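Long-range contacts in probable acetyltransferase (Pseudomonas aeruginosa PAO1, PDB 2EUI), which probably transfers an acyl group, such as acetyl from acetyl-CoA, to a substrate not yet identified, as a member of the GNAT acetyltransferase family: residues A6-L11 with R41-K45; L11-A15 with R35-E39; I49-L53 with L99-A103; G62-Y67 with W79-Y85. One frame throughout, in Å; residues are numbered along the deposited sequence.

Contact 1 (A6-L11 with R41-K45)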
loop_
_atom_site.group_PDB
_atom_site.type_symbol
_atom_site.label_atom_id
_atom_site.label_comp_id
_atom_site.label_asym_id
_atom_site.label_seq_id
_atom_site.Cartn_x
_atom_site.Cartn_y
_atom_site.Cartn_z
ATOM N N ALA A 6 18.195 -0.842 6.401
ATOM C CA ALA A 6 17.979 -0.655 7.818
ATOM C C ALA A 6 17.497 -1.944 8.472
ATOM O O ALA A 6 16.677 -2.670 7.917
ATOM C CB ALA A 6 16.960 0.450 8.040
ATOM N N THR A 7 18.037 -2.230 9.647
ATOM C CA THR A 7 17.625 -3.389 10.423
ATOM C C THR A 7 17.388 -2.826 11.813
ATOM O O THR A 7 17.579 -1.620 12.037
ATOM C CB THR A 7 18.718 -4.482 10.499
ATOM O OG1 THR A 7 19.862 -3.979 11.195
ATOM C CG2 THR A 7 19.131 -4.914 9.114
ATOM N N LEU A 8 16.987 -3.683 12.747
ATOM C CA LEU A 8 16.728 -3.243 14.113
ATOM C C LEU A 8 17.928 -2.488 14.697
ATOM O O LEU A 8 17.756 -1.594 15.516
ATOM C CB LEU A 8 16.373 -4.448 14.991
ATOM C CG LEU A 8 15.379 -4.156 16.122
ATOM C CD1 LEU A 8 14.109 -3.574 15.534
ATOM C CD2 LEU A 8 15.058 -5.423 16.891
ATOM N N GLU A 9 19.136 -2.834 14.253
ATOM C CA GLU A 9 20.356 -2.190 14.734
ATOM C C GLU A 9 20.347 -0.690 14.526
ATOM O O GLU A 9 20.751 0.061 15.412
ATOM C CB GLU A 9 21.593 -2.734 14.017
ATOM C CG GLU A 9 21.791 -4.238 14.062
ATOM C CD GLU A 9 22.787 -4.709 13.002
ATOM O OE1 GLU A 9 23.928 -4.200 13.006
ATOM O OE2 GLU A 9 22.425 -5.576 12.167
ATOM N N HIS A 10 19.900 -0.251 13.351
ATOM C CA HIS A 10 19.892 1.173 13.024
ATOM C C HIS A 10 18.772 2.007 13.642
ATOM O O HIS A 10 18.773 3.232 13.509
ATOM C CB HIS A 10 19.849 1.343 11.511
ATOM C CG HIS A 10 20.809 0.461 10.780
ATOM N ND1 HIS A 10 20.593 -0.889 10.606
ATOM C CD2 HIS A 10 22.009 0.727 10.213
ATOM C CE1 HIS A 10 21.619 -1.417 9.963
ATOM N NE2 HIS A 10 22.493 -0.459 9.714
ATOM N N LEU A 11 17.829 1.357 14.322
ATOM C CA LEU A 11 16.704 2.072 14.908
ATOM C C LEU A 11 17.077 3.386 15.591
ATOM O O LEU A 11 16.488 4.426 15.298
ATOM C CB LEU A 11 15.938 1.178 15.887
ATOM C CG LEU A 11 14.644 1.807 16.423
ATOM C CD1 LEU A 11 13.705 2.150 15.281
ATOM C CD2 LEU A 11 13.975 0.849 17.366
ATOM N N ARG A 41 7.872 -1.972 12.197
ATOM C CA ARG A 41 8.204 -2.160 10.788
ATOM C C ARG A 41 9.521 -2.892 10.607
ATOM O O ARG A 41 9.595 -3.852 9.838
ATOM C CB ARG A 41 8.233 -0.806 10.066
ATOM C CG ARG A 41 7.180 -0.699 8.966
ATOM C CD ARG A 41 5.834 -1.243 9.429
ATOM N NE ARG A 41 5.183 -0.310 10.334
ATOM C CZ ARG A 41 4.262 -0.644 11.232
ATOM N NH1 ARG A 41 3.867 -1.903 11.374
ATOM N NH2 ARG A 41 3.722 0.297 11.988
ATOM N N LEU A 42 10.560 -2.439 11.305
ATOM C CA LEU A 42 11.856 -3.100 11.228
ATOM C C LEU A 42 11.717 -4.502 11.799
ATOM O O LEU A 42 12.006 -5.487 11.130
ATOM C CB LEU A 42 12.920 -2.334 12.027
ATOM C CG LEU A 42 13.499 -1.059 11.407
ATOM C CD1 LEU A 42 14.412 -0.357 12.395
ATOM C CD2 LEU A 42 14.257 -1.429 10.152
ATOM N N ARG A 43 11.242 -4.586 13.032
ATOM C CA ARG A 43 11.073 -5.871 13.704
ATOM C C ARG A 43 10.191 -6.891 12.958
ATOM O O ARG A 43 10.549 -8.068 12.867
ATOM C CB ARG A 43 10.537 -5.638 15.124
ATOM C CG ARG A 43 10.549 -6.858 16.026
ATOM C CD ARG A 43 10.036 -6.515 17.418
ATOM N NE ARG A 43 11.000 -5.761 18.222
ATOM C CZ ARG A 43 12.049 -6.305 18.837
ATOM N NH1 ARG A 43 12.269 -7.609 18.737
ATOM N NH2 ARG A 43 12.869 -5.552 19.558
ATOM N N ARG A 44 9.054 -6.454 12.423
ATOM C CA ARG A 44 8.165 -7.371 11.707
ATOM C C ARG A 44 8.551 -7.526 10.247
ATOM O O ARG A 44 7.984 -8.349 9.537
ATOM C CB ARG A 44 6.709 -6.897 11.800
ATOM C CG ARG A 44 6.196 -6.797 13.216
ATOM C CD ARG A 44 4.786 -6.232 13.323
ATOM N NE ARG A 44 4.548 -5.798 14.700
ATOM C CZ ARG A 44 3.391 -5.354 15.176
ATOM N NH1 ARG A 44 2.324 -5.282 14.392
ATOM N NH2 ARG A 44 3.308 -4.968 16.440
ATOM N N LYS A 45 9.518 -6.732 9.804
ATOM C CA LYS A 45 9.971 -6.777 8.418
ATOM C C LYS A 45 8.806 -6.505 7.476
ATOM O O LYS A 45 8.596 -7.222 6.504
ATOM C CB LYS A 45 10.605 -8.140 8.116
ATOM C CG LYS A 45 11.878 -8.381 8.917
ATOM C CD LYS A 45 12.542 -9.708 8.587
ATOM C CE LYS A 45 11.773 -10.882 9.177
ATOM N NZ LYS A 45 12.443 -12.180 8.868
#
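Leu42, near the end of helix 31-44, pushes its side chain against the loop that joins the first strand of the GNAT fold, 2-5, to its first helix, 11-24. The contact is almost wholly apolar. Both methyls of Leu42 are used: CD2 lies 3.9 Å from Ala6 CB, while CD1 lies 3.9 Å from Leu11 CD1. With CG turned to the side of the backbone N (chi1 -77°), the two methyls part toward these neighbours and also rest against the carbonyl oxygens of Ala6 and Thr7. Leu8 adds a further apolar touch, its CD1 meeting Leu42 CB at 3.9 Å.

No polar bond links the two segments. The loop is folded by its own bonds: Thr7 N donates to His10 ND1 (3.0 Å) from well outside the imidazole plane, and His10 N reaches back to Thr7 O. On the helix side, Lys45 takes a positive phi and closes the last turn in a Schellman motif. Outside the contact, Ala6 pairs through its backbone with Ile49, which ties the loop to strand 48-53.

The remaining contact joins an apolar branch to a charged group. Arg43, whose guanidinium also forms a salt bridge with Glu39, bends at chi3 (-75°) and turns one face to Leu8, whose CD2 sits toward the rim of that face, 3.5 Å from Arg43 NH2.

Contact 2 (L11-A15 with R35-E39)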
loop_
_atom_site.group_PDB
_atom_site.type_symbol
_atom_site.label_atom_id
_atom_site.label_comp_id
_atom_site.label_asym_id
_atom_site.label_seq_id
_atom_site.Cartn_x
_atom_site.Cartn_y
_atom_site.Cartn_z
ATOM N N LEU A 11 17.829 1.357 14.322
ATOM C CA LEU A 11 16.704 2.072 14.908
ATOM C C LEU A 11 17.077 3.386 15.591
ATOM O O LEU A 11 16.488 4.426 15.298
ATOM C CB LEU A 11 15.938 1.178 15.887
ATOM C CG LEU A 11 14.644 1.807 16.423
ATOM C CD1 LEU A 11 13.705 2.150 15.281
ATOM C CD2 LEU A 11 13.975 0.849 17.366
ATOM N N ASP A 12 18.055 3.354 16.490
ATOM C CA ASP A 12 18.456 4.578 17.175
ATOM C C ASP A 12 19.087 5.609 16.254
ATOM O O ASP A 12 18.996 6.813 16.507
ATOM C CB ASP A 12 19.418 4.272 18.325
ATOM C CG ASP A 12 18.728 3.607 19.506
ATOM O OD1 ASP A 12 17.622 4.055 19.890
ATOM O OD2 ASP A 12 19.298 2.638 20.055
ATOM N N LEU A 13 19.723 5.144 15.185
ATOM C CA LEU A 13 20.361 6.057 14.250
ATOM C C LEU A 13 19.325 6.717 13.341
ATOM O O LEU A 13 19.451 7.890 12.986
ATOM C CB LEU A 13 21.397 5.316 13.398
ATOM C CG LEU A 13 22.100 6.222 12.382
ATOM C CD1 LEU A 13 22.851 7.324 13.113
ATOM C CD2 LEU A 13 23.045 5.421 11.525
ATOM N N LEU A 14 18.291 5.952 13.000
ATOM C CA LEU A 14 17.231 6.402 12.105
ATOM C C LEU A 14 16.039 7.076 12.778
ATOM O O LEU A 14 15.369 7.912 12.163
ATOM C CB LEU A 14 16.747 5.209 11.270
ATOM C CG LEU A 14 15.515 5.380 10.389
ATOM C CD1 LEU A 14 15.821 6.372 9.274
ATOM C CD2 LEU A 14 15.097 4.022 9.841
ATOM N N ALA A 15 15.769 6.718 14.031
ATOM C CA ALA A 15 14.646 7.300 14.764
ATOM C C ALA A 15 14.637 8.834 14.731
ATOM O O ALA A 15 13.650 9.451 14.334
ATOM C CB ALA A 15 14.662 6.816 16.184
ATOM N N ARG A 35 9.460 6.264 17.110
ATOM C CA ARG A 35 10.454 5.224 17.273
ATOM C C ARG A 35 9.726 3.886 17.408
ATOM O O ARG A 35 10.210 2.858 16.941
ATOM C CB ARG A 35 11.320 5.500 18.508
ATOM C CG ARG A 35 12.462 4.503 18.698
ATOM C CD ARG A 35 13.300 4.837 19.922
ATOM N NE ARG A 35 14.518 4.035 20.041
ATOM C CZ ARG A 35 14.543 2.712 20.208
ATOM N NH1 ARG A 35 13.414 2.015 20.279
ATOM N NH2 ARG A 35 15.707 2.085 20.314
ATOM N N LYS A 36 8.558 3.900 18.041
ATOM C CA LYS A 36 7.786 2.671 18.222
ATOM C C LYS A 36 7.255 2.163 16.882
ATOM O O LYS A 36 7.258 0.959 16.629
ATOM C CB LYS A 36 6.627 2.894 19.201
ATOM C CG LYS A 36 5.878 1.615 19.536
ATOM C CD LYS A 36 6.870 0.463 19.762
ATOM C CE LYS A 36 6.191 -0.887 19.988
ATOM N NZ LYS A 36 7.189 -1.993 20.187
ATOM N N PHE A 37 6.811 3.091 16.032
ATOM C CA PHE A 37 6.295 2.771 14.699
ATOM C C PHE A 37 7.360 2.055 13.860
ATOM O O PHE A 37 7.095 1.003 13.264
ATOM C CB PHE A 37 5.857 4.057 13.977
ATOM C CG PHE A 37 5.346 3.826 12.584
ATOM C CD1 PHE A 37 4.085 3.291 12.371
ATOM C CD2 PHE A 37 6.146 4.109 11.482
ATOM C CE1 PHE A 37 3.621 3.033 11.075
ATOM C CE2 PHE A 37 5.699 3.858 10.188
ATOM C CZ PHE A 37 4.431 3.318 9.983
ATOM N N LEU A 38 8.558 2.637 13.821
ATOM C CA LEU A 38 9.683 2.085 13.077
ATOM C C LEU A 38 10.127 0.728 13.605
ATOM O O LEU A 38 10.651 -0.098 12.861
ATOM C CB LEU A 38 10.872 3.035 13.135
ATOM C CG LEU A 38 10.752 4.381 12.432
ATOM C CD1 LEU A 38 12.045 5.158 12.647
ATOM C CD2 LEU A 38 10.468 4.165 10.960
ATOM N N GLU A 39 9.930 0.498 14.892
ATOM C CA GLU A 39 10.328 -0.767 15.466
ATOM C C GLU A 39 9.447 -1.857 14.870
ATOM O O GLU A 39 9.947 -2.835 14.326
ATOM C CB GLU A 39 10.176 -0.730 16.984
ATOM C CG GLU A 39 11.287 -1.444 17.726
ATOM C CD GLU A 39 10.903 -1.760 19.159
ATOM O OE1 GLU A 39 10.380 -0.848 19.841
ATOM O OE2 GLU A 39 11.124 -2.917 19.599
#
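The guanidinium of Arg35 has Leu11 over one face and the carboxylate of Asp12 at its edge. Leu11 CD2 lies above that face, displaced from its middle, 3.2 Å from Arg35 NH1, and the two side chains cross at about a right angle. At the edge, Arg35 grips Asp12 side-on with two nitrogens that share a single oxygen: NH2 lies 2.8 Å from Asp12 OD1 and NE 3.1 Å from the same atom. OD1 is close to the guanidinium plane, but the carboxylate is turned 46° against it, and NH2 approaches from above the carboxylate plane. The extended Arg35 chain, its CG trans to the backbone N (chi1 -176°), carries the charged end across to the neighbouring helix and lays its CG near Ala15 CB on the way.

Beside this salt bridge the contact is apolar. The other methyl of Leu11, CD1, meets Leu38 CB at 3.7 Å, and Leu11 CD2 also reaches Glu39 CG at 3.6 Å. Leu38 CD1 lies 4.1 Å from Leu14 CG and also rests against the backbone of Ala15. Leu14 continues inward to Ile49, Leu51 and Phe63 of the sheet.

The axes of the two short segments come within 10.1 Å, their N-to-C directions 130° apart. A leucine and alanine seam with an ion pair along its outer margin thus joins helices 11-24 and 31-44, the pair that follows the first strand in the GNAT fold.

Contact 3 (I49-L53 with L99-A103)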
loop_
_atom_site.group_PDB
_atom_site.type_symbol
_atom_site.label_atom_id
_atom_site.label_comp_id
_atom_site.label_asym_id
_atom_site.label_seq_id
_atom_site.Cartn_x
_atom_site.Cartn_y
_atom_site.Cartn_z
ATOM N N ILE A 49 13.590 -0.327 4.370
ATOM C CA ILE A 49 14.094 1.013 4.628
ATOM C C ILE A 49 15.553 1.107 4.190
ATOM O O ILE A 49 16.406 0.400 4.715
ATOM C CB ILE A 49 14.001 1.343 6.134
ATOM C CG1 ILE A 49 12.531 1.494 6.527
ATOM C CG2 ILE A 49 14.833 2.595 6.471
ATOM C CD1 ILE A 49 12.312 1.759 7.992
ATOM N N TYR A 50 15.841 1.971 3.223
ATOM C CA TYR A 50 17.216 2.138 2.771
ATOM C C TYR A 50 17.824 3.350 3.460
ATOM O O TYR A 50 17.165 4.372 3.629
ATOM C CB TYR A 50 17.285 2.311 1.250
ATOM C CG TYR A 50 16.923 1.069 0.478
ATOM C CD1 TYR A 50 17.638 -0.117 0.650
ATOM C CD2 TYR A 50 15.838 1.063 -0.395
ATOM C CE1 TYR A 50 17.275 -1.283 -0.026
ATOM C CE2 TYR A 50 15.465 -0.094 -1.078
ATOM C CZ TYR A 50 16.185 -1.262 -0.887
ATOM O OH TYR A 50 15.798 -2.411 -1.541
ATOM N N LEU A 51 19.082 3.209 3.863
ATOM C CA LEU A 51 19.813 4.263 4.551
ATOM C C LEU A 51 21.044 4.700 3.768
ATOM O O LEU A 51 21.865 3.864 3.387
ATOM C CB LEU A 51 20.278 3.781 5.934
ATOM C CG LEU A 51 19.231 3.256 6.917
ATOM C CD1 LEU A 51 19.899 2.714 8.182
ATOM C CD2 LEU A 51 18.256 4.372 7.236
ATOM N N ALA A 52 21.168 6.005 3.534
ATOM C CA ALA A 52 22.333 6.560 2.836
ATOM C C ALA A 52 23.334 6.978 3.910
ATOM O O ALA A 52 23.074 7.911 4.679
ATOM C CB ALA A 52 21.931 7.777 1.987
ATOM N N LEU A 53 24.470 6.285 3.965
ATOM C CA LEU A 53 25.499 6.582 4.964
ATOM C C LEU A 53 26.797 7.115 4.361
ATOM O O LEU A 53 27.270 6.612 3.336
ATOM C CB LEU A 53 25.815 5.330 5.780
ATOM C CG LEU A 53 24.629 4.509 6.283
ATOM C CD1 LEU A 53 25.117 3.470 7.301
ATOM C CD2 LEU A 53 23.579 5.437 6.901
ATOM N N LEU A 99 19.315 6.954 -3.281
ATOM C CA LEU A 99 18.305 6.175 -2.595
ATOM C C LEU A 99 17.276 5.668 -3.597
ATOM O O LEU A 99 17.112 4.460 -3.785
ATOM C CB LEU A 99 17.626 7.027 -1.525
ATOM C CG LEU A 99 18.423 7.220 -0.235
ATOM C CD1 LEU A 99 17.698 8.199 0.651
ATOM C CD2 LEU A 99 18.614 5.888 0.472
ATOM N N LEU A 100 16.597 6.608 -4.245
ATOM C CA LEU A 100 15.571 6.287 -5.227
ATOM C C LEU A 100 16.053 5.329 -6.307
ATOM O O LEU A 100 15.320 4.431 -6.714
ATOM C CB LEU A 100 15.031 7.580 -5.845
ATOM C CG LEU A 100 14.298 8.472 -4.829
ATOM C CD1 LEU A 100 13.854 9.762 -5.491
ATOM C CD2 LEU A 100 13.100 7.708 -4.249
ATOM N N GLN A 101 17.285 5.502 -6.769
ATOM C CA GLN A 101 17.817 4.615 -7.791
ATOM C C GLN A 101 17.980 3.215 -7.219
ATOM O O GLN A 101 17.536 2.236 -7.808
ATOM C CB GLN A 101 19.170 5.110 -8.284
ATOM C CG GLN A 101 19.801 4.194 -9.313
ATOM C CD GLN A 101 21.300 4.132 -9.160
ATOM O OE1 GLN A 101 21.810 3.794 -8.087
ATOM N NE2 GLN A 101 22.021 4.457 -10.228
ATOM N N HIS A 102 18.629 3.124 -6.070
ATOM C CA HIS A 102 18.839 1.840 -5.422
ATOM C C HIS A 102 17.469 1.176 -5.216
ATOM O O HIS A 102 17.308 -0.028 -5.426
ATOM C CB HIS A 102 19.541 2.066 -4.083
ATOM C CG HIS A 102 20.087 0.818 -3.461
ATOM N ND1 HIS A 102 19.301 -0.077 -2.768
ATOM C CD2 HIS A 102 21.346 0.320 -3.425
ATOM C CE1 HIS A 102 20.051 -1.074 -2.332
ATOM N NE2 HIS A 102 21.296 -0.856 -2.717
ATOM N N ALA A 103 16.483 1.981 -4.824
ATOM C CA ALA A 103 15.131 1.493 -4.584
ATOM C C ALA A 103 14.485 0.989 -5.868
ATOM O O ALA A 103 13.876 -0.083 -5.880
ATOM C CB ALA A 103 14.269 2.595 -3.969
#
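Strand 49-53 and helix segment 99-103 run at 138° to each other, their axes 9.3 Å apart at the closest, with Ala52 and Leu99 the nearest CA pair. The alternation of the strand points Tyr50 and Ala52 at the helix, while Leu51, between them, turns to the opposite face of the sheet.

Tyr50 provides most of the strand's share of the contact. Its ring is met by His102 in an edge-to-face arrangement: the imidazole edge is directed at the tyrosine face, with centroids 4.7 Å apart and planes at 66°. The approach is off-centre, through ND1 and CE1 of the histidine, and Tyr50 CE1 lies 3.6 Å from His102 CE1. His102 reaches this place because its CG is swung trans to the backbone N (chi1 -167°), which sends the ring off the helix toward the strand. Elsewhere on the tyrosine ring, CE2 comes to 3.9 Å from Ala103 CA.

Leu99 packs further along the strand. Its CD2 branch is 3.9 Å from Tyr50 CB and 4.1 Å from Ala52 CB, and it also lies near Tyr50 O. Ile3 of strand 2-5 touches Tyr50, Ala52 and His102.

The carbonyl of Tyr50 is satisfied within the sheet by Cys64 N. Between helix 92-109 and the strand, cohesion rests here on apolar packing and one aromatic pair, without a cross-segment hydrogen bond.

Contact 4 (G62-Y67 with W79-Y85)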
loop_
_atom_site.group_PDB
_atom_site.type_symbol
_atom_site.label_atom_id
_atom_site.label_comp_id
_atom_site.label_asym_id
_atom_site.label_seq_id
_atom_site.Cartn_x
_atom_site.Cartn_y
_atom_site.Cartn_z
ATOM N N GLY A 62 20.397 10.445 4.836
ATOM C CA GLY A 62 19.031 10.404 4.357
ATOM C C GLY A 62 18.505 8.983 4.407
ATOM O O GLY A 62 19.249 8.040 4.696
ATOM N N PHE A 63 17.220 8.814 4.137
ATOM C CA PHE A 63 16.674 7.483 4.166
ATOM C C PHE A 63 15.470 7.365 3.245
ATOM O O PHE A 63 14.890 8.357 2.813
ATOM C CB PHE A 63 16.300 7.106 5.599
ATOM C CG PHE A 63 15.058 7.770 6.082
ATOM C CD1 PHE A 63 13.813 7.214 5.823
ATOM C CD2 PHE A 63 15.122 8.992 6.731
ATOM C CE1 PHE A 63 12.652 7.870 6.201
ATOM C CE2 PHE A 63 13.957 9.654 7.113
ATOM C CZ PHE A 63 12.726 9.094 6.848
ATOM N N CYS A 64 15.094 6.128 2.969
ATOM C CA CYS A 64 13.978 5.843 2.087
ATOM C C CYS A 64 13.148 4.667 2.632
ATOM O O CYS A 64 13.684 3.768 3.276
ATOM C CB CYS A 64 14.555 5.529 0.701
ATOM S SG CYS A 64 13.409 4.857 -0.463
ATOM N N GLN A 65 11.840 4.690 2.406
ATOM C CA GLN A 65 10.997 3.586 2.862
ATOM C C GLN A 65 9.956 3.168 1.831
ATOM O O GLN A 65 9.266 3.999 1.229
ATOM C CB GLN A 65 10.296 3.902 4.195
ATOM C CG GLN A 65 9.536 2.708 4.783
ATOM C CD GLN A 65 9.045 2.955 6.212
ATOM O OE1 GLN A 65 8.429 3.990 6.511
ATOM N NE2 GLN A 65 9.309 1.998 7.096
ATOM N N LEU A 66 9.870 1.863 1.621
ATOM C CA LEU A 66 8.917 1.316 0.682
ATOM C C LEU A 66 8.116 0.252 1.399
ATOM O O LEU A 66 8.624 -0.403 2.306
ATOM C CB LEU A 66 9.642 0.691 -0.517
ATOM C CG LEU A 66 10.581 1.565 -1.356
ATOM C CD1 LEU A 66 11.945 1.668 -0.699
ATOM C CD2 LEU A 66 10.728 0.949 -2.715
ATOM N N TYR A 67 6.855 0.100 1.011
ATOM C CA TYR A 67 6.003 -0.932 1.595
ATOM C C TYR A 67 5.688 -1.971 0.535
ATOM O O TYR A 67 5.238 -1.638 -0.558
ATOM C CB TYR A 67 4.696 -0.343 2.130
ATOM C CG TYR A 67 4.891 0.663 3.231
ATOM C CD1 TYR A 67 5.774 0.409 4.283
ATOM C CD2 TYR A 67 4.210 1.880 3.220
ATOM C CE1 TYR A 67 5.979 1.348 5.296
ATOM C CE2 TYR A 67 4.406 2.826 4.227
ATOM C CZ TYR A 67 5.292 2.553 5.260
ATOM O OH TYR A 67 5.479 3.467 6.269
ATOM N N TRP A 79 5.492 -2.087 -5.456
ATOM C CA TRP A 79 6.187 -1.416 -4.372
ATOM C C TRP A 79 5.619 -0.034 -4.117
ATOM O O TRP A 79 5.605 0.816 -5.003
ATOM C CB TRP A 79 7.692 -1.318 -4.661
ATOM C CG TRP A 79 8.397 -2.618 -4.504
ATOM C CD1 TRP A 79 8.784 -3.469 -5.497
ATOM C CD2 TRP A 79 8.716 -3.267 -3.275
ATOM N NE1 TRP A 79 9.314 -4.617 -4.961
ATOM C CE2 TRP A 79 9.277 -4.522 -3.592
ATOM C CE3 TRP A 79 8.560 -2.924 -1.926
ATOM C CZ2 TRP A 79 9.705 -5.426 -2.614
ATOM C CZ3 TRP A 79 8.984 -3.826 -0.953
ATOM C CH2 TRP A 79 9.540 -5.062 -1.304
ATOM N N ILE A 80 5.126 0.174 -2.902
ATOM C CA ILE A 80 4.578 1.453 -2.513
ATOM C C ILE A 80 5.750 2.243 -1.954
ATOM O O ILE A 80 6.495 1.751 -1.105
ATOM C CB ILE A 80 3.523 1.310 -1.403
ATOM C CG1 ILE A 80 2.389 0.393 -1.860
ATOM C CG2 ILE A 80 2.973 2.668 -1.038
ATOM C CD1 ILE A 80 1.260 0.284 -0.851
ATOM N N LEU A 81 5.923 3.461 -2.445
ATOM C CA LEU A 81 7.000 4.319 -1.985
ATOM C C LEU A 81 6.364 5.404 -1.138
ATOM O O LEU A 81 5.776 6.344 -1.665
ATOM C CB LEU A 81 7.712 4.935 -3.185
ATOM C CG LEU A 81 8.923 5.841 -2.965
ATOM C CD1 LEU A 81 10.019 5.105 -2.183
ATOM C CD2 LEU A 81 9.435 6.282 -4.328
ATOM N N ASN A 82 6.469 5.277 0.177
ATOM C CA ASN A 82 5.870 6.266 1.065
ATOM C C ASN A 82 6.787 7.420 1.441
ATOM O O ASN A 82 6.393 8.581 1.311
ATOM C CB ASN A 82 5.381 5.602 2.360
ATOM C CG ASN A 82 4.852 6.611 3.372
ATOM O OD1 ASN A 82 4.703 6.307 4.557
ATOM N ND2 ASN A 82 4.561 7.819 2.903
ATOM N N ASP A 83 7.994 7.091 1.910
ATOM C CA ASP A 83 8.954 8.098 2.365
ATOM C C ASP A 83 10.297 8.157 1.653
ATOM O O ASP A 83 10.872 7.146 1.249
ATOM C CB ASP A 83 9.271 7.921 3.856
ATOM C CG ASP A 83 8.100 7.407 4.655
ATOM O OD1 ASP A 83 7.075 8.121 4.740
ATOM O OD2 ASP A 83 8.215 6.282 5.204
ATOM N N ILE A 84 10.795 9.376 1.543
ATOM C CA ILE A 84 12.085 9.665 0.950
ATOM C C ILE A 84 12.460 10.955 1.679
ATOM O O ILE A 84 11.627 11.837 1.854
ATOM C CB ILE A 84 11.987 9.843 -0.607
ATOM C CG1 ILE A 84 13.341 10.263 -1.169
ATOM C CG2 ILE A 84 10.922 10.858 -0.982
ATOM C CD1 ILE A 84 14.400 9.197 -1.077
ATOM N N TYR A 85 13.690 11.054 2.160
ATOM C CA TYR A 85 14.077 12.260 2.889
ATOM C C TYR A 85 15.562 12.415 3.149
ATOM O O TYR A 85 16.261 11.461 3.497
ATOM C CB TYR A 85 13.344 12.310 4.228
ATOM C CG TYR A 85 13.642 13.541 5.053
ATOM C CD1 TYR A 85 13.024 14.760 4.767
ATOM C CD2 TYR A 85 14.529 13.488 6.127
ATOM C CE1 TYR A 85 13.279 15.893 5.536
ATOM C CE2 TYR A 85 14.790 14.616 6.900
ATOM C CZ TYR A 85 14.164 15.811 6.600
ATOM O OH TYR A 85 14.420 16.931 7.345
#
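Gln65 and Asp83 lie side by side and point the same way from a pair of antiparallel strands, their amide and carboxylate planes 46° apart. Tyr67 leans over from the same face, its ring nearly perpendicular to the carboxylate of Asp83. With CG beside the backbone N (chi1 -62°), the tyrosine brings CE2 to 3.5 Å from Asn82 CB and its hydroxyl near Asn82 OD1. Ser72 of the second subunit enters this group: its OG makes hydrogen bonds among Tyr67 OH, Asn82 OD1 and Asp83 OD2, where the acceptors must share the serine's single proton.

Further along this face, Phe63 crosses Tyr85 obliquely, CE2 of the phenylalanine 4.0 Å from Tyr85 CB. On the other face, Leu81 CD1 touches both Cys64 SG (3.8 Å) and Leu66 CG (3.7 Å). Leu66 CB also approaches Trp79 CE3, and the indole NE1 bonds to Thr110.

The backbone ladder underlies these pairings. Phe63 and Tyr85 bond in both directions, as do Tyr67 and Ile80, where Tyr67 N lies 2.7 Å from Ile80 O. Between them, Asn82 and Asp83 both stand opposite Gln65 in a classic beta bulge: Gln65 O receives Asn82 N at 3.3 Å and Asp83 N more weakly, and Gln65 N donates to Asp83 O. The bulge puts both side chains on the same side of the sheet, next to Gln65 and Tyr67. The Cys64, Leu66 and Leu81 face is apolar; the other combines Phe63, Tyr85 and Ile80 with a largely buried polar cluster completed by a serine of the partner chain, which makes this hairpin part of the dimer interface.

Overall arrangement
The four contacts lie in or against one GNAT sheet. Contacts 1 and 2, with centres 8 Å apart, share Leu11 and helix 31-44, and contact 2 lies within the span of chain that contact 1 closes. Both are complete before contacts 3 and 4 begin. The centres of contacts 3 and 4 are also 8 Å apart, and strands 48-53 and 60-71 are neighbours in the sheet; contact 4, near the centre of the molecule, falls between the segments of contact 3 along the chain. Contacts 2 and 3, about 17 Å apart between centres, touch through Leu14. Helices 11-24 and 31-44 thus cover one face of the sheet and helix 92-109 the other, with the sheet, and hairpin 60-86 at its middle, between them.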